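Manganese-binding protein (Chlamydia trachomatis, PDB 6NSI) binds Fe(2+), Mn(2+) and Ni(2+), with a preference for Fe(2+), and delivers them to the membrane permease of an ABC transporter for import into the cytoplasm. Local coordinates at residues Phe98-Ile103 / Glu198-Glu203. Residues are numbered along the deposited sequence; the frame is centred on the assembly and turned at random.
With FE (Fe (III) ion), chain B.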
# COMPACT_ATOMS: atom_id res chain seq x y z
N PHE A 98 -11.92 2.98 -11.74
CA PHE A 98 -11.21 1.79 -11.28
C PHE A 98 -11.02 1.85 -9.77
O PHE A 98 -10.84 2.94 -9.21
CB PHE A 98 -9.85 1.65 -11.97
CG PHE A 98 -9.94 1.38 -13.46
CD1 PHE A 98 -10.06 0.09 -13.94
CD2 PHE A 98 -9.92 2.43 -14.37
CE1 PHE A 98 -10.16 -0.16 -15.29
CE2 PHE A 98 -10.01 2.18 -15.74
CZ PHE A 98 -10.13 0.89 -16.20
N PRO A 99 -11.05 0.71 -9.07
CA PRO A 99 -10.87 0.74 -7.62
C PRO A 99 -9.42 0.99 -7.25
O PRO A 99 -8.49 0.61 -7.98
CB PRO A 99 -11.32 -0.66 -7.17
CG PRO A 99 -10.99 -1.52 -8.35
CD PRO A 99 -11.19 -0.66 -9.59
N ASP A 100 -9.23 1.64 -6.11
CA ASP A 100 -7.89 1.92 -5.61
C ASP A 100 -7.46 0.78 -4.70
O ASP A 100 -8.00 0.66 -3.58
CB ASP A 100 -7.85 3.25 -4.87
CG ASP A 100 -6.45 3.65 -4.47
OD1 ASP A 100 -5.57 2.77 -4.41
OD2 ASP A 100 -6.22 4.87 -4.23
N PRO A 101 -6.47 -0.03 -5.08
CA PRO A 101 -6.10 -1.20 -4.28
C PRO A 101 -5.17 -0.92 -3.10
O PRO A 101 -4.92 -1.83 -2.31
CB PRO A 101 -5.40 -2.10 -5.30
CG PRO A 101 -4.74 -1.11 -6.22
CD PRO A 101 -5.72 0.03 -6.35
N HIS A 102 -4.65 0.31 -2.96
CA HIS A 102 -3.50 0.56 -2.09
C HIS A 102 -3.87 0.73 -0.63
O HIS A 102 -3.44 1.70 0.01
CB HIS A 102 -2.74 1.80 -2.57
CG HIS A 102 -2.28 1.71 -3.99
ND1 HIS A 102 -3.04 2.17 -5.05
CD2 HIS A 102 -1.14 1.21 -4.53
CE1 HIS A 102 -2.39 1.96 -6.18
NE2 HIS A 102 -1.23 1.39 -5.89
N ILE A 103 -4.64 -0.21 -0.06
CA ILE A 103 -5.09 -0.04 1.32
C ILE A 103 -4.01 -0.32 2.36
O ILE A 103 -4.20 0.01 3.54
CB ILE A 103 -6.32 -0.92 1.61
CG1 ILE A 103 -6.03 -2.39 1.29
CG2 ILE A 103 -7.55 -0.41 0.83
CD1 ILE A 103 -7.16 -3.39 1.70
N GLU A 198 1.25 9.93 -12.61
CA GLU A 198 0.72 8.62 -12.97
C GLU A 198 -0.48 8.29 -12.08
O GLU A 198 -0.54 8.69 -10.92
CB GLU A 198 1.82 7.57 -12.81
CG GLU A 198 1.40 6.13 -13.17
CD GLU A 198 1.07 5.98 -14.64
OE1 GLU A 198 -0.09 6.31 -15.02
OE2 GLU A 198 1.96 5.53 -15.39
N GLY A 199 -1.44 7.53 -12.63
CA GLY A 199 -2.64 7.15 -11.91
C GLY A 199 -2.43 5.97 -10.98
O GLY A 199 -1.36 5.78 -10.40
N LEU A 200 -3.42 5.08 -10.84
CA LEU A 200 -3.33 3.92 -9.90
C LEU A 200 -2.33 2.81 -10.32
O LEU A 200 -1.84 2.13 -9.46
CB LEU A 200 -4.73 3.32 -9.73
CG LEU A 200 -5.76 4.17 -9.00
CD1 LEU A 200 -7.12 3.52 -9.02
CD2 LEU A 200 -5.36 4.45 -7.57
N SER A 201 -2.01 2.73 -11.61
CA SER A 201 -1.26 1.73 -12.35
C SER A 201 -0.08 2.38 -13.06
O SER A 201 -0.24 3.43 -13.70
CB SER A 201 -2.16 1.03 -13.37
OG SER A 201 -3.18 0.28 -12.72
N PRO A 202 1.02 1.89 -12.79
CA PRO A 202 2.18 2.43 -13.54
C PRO A 202 2.11 2.17 -15.04
O PRO A 202 2.86 2.81 -15.79
CB PRO A 202 3.38 1.70 -12.92
CG PRO A 202 2.90 1.21 -11.60
CD PRO A 202 1.43 0.94 -11.75
N GLU A 203 1.23 1.27 -15.50
CA GLU A 203 1.23 0.89 -16.91
C GLU A 203 0.64 1.96 -17.82
O GLU A 203 0.91 1.94 -19.03
CB GLU A 203 0.47 -0.43 -17.09
CG GLU A 203 1.00 -1.30 -18.23
CD GLU A 203 0.48 -2.74 -18.16
OE1 GLU A 203 -0.43 -3.02 -17.35
OE2 GLU A 203 0.99 -3.60 -18.93
FE FE B . 0.49 0.90 -7.15
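L200 reaches across to 98-103 with both methyls. L200 CD1 lies 3.4 Å from P99 O, with F98 O a little farther off and F98 CB at the margin, while L200 CD2 sits against the carboxylate of D100, 3.4 Å from D100 CG. CG anti to the carbonyl carbon (chi1 -68°) brings the branched end of L200 up to 98-103. The backbone O of L200 meets the H102 imidazole at its edge, near the ring plane, 3.3 Å from H102 CE1. H102 NE2 binds the Fe(III) ion at 2.2 Å, and H36, H168 and D260 complete the set of protein ligands in this metal site of a family 9 solute-binding protein. The other ring nitrogen, ND1, is held by D100, whose CG stands anti to its backbone N (chi1 -173°), which puts the carboxylate beside its own carbonyl carbon, on the side of the chain leading to H102. D100 OD1 accepts H102 ND1 at 2.7 Å from the syn side, nearly in the imidazole plane, and H102 N at 3.0 Å from the anti side, the latter closing an Asx turn. These two donors approach from opposite faces of the carboxylate plane. The ND1 bond and the iron at NE2 fix the rotation of the imidazole, while the backbone N bond steadies the carboxylate. P101 CG rests over one face of the H102 ring, 3.8 Å above its plane and toward the rim.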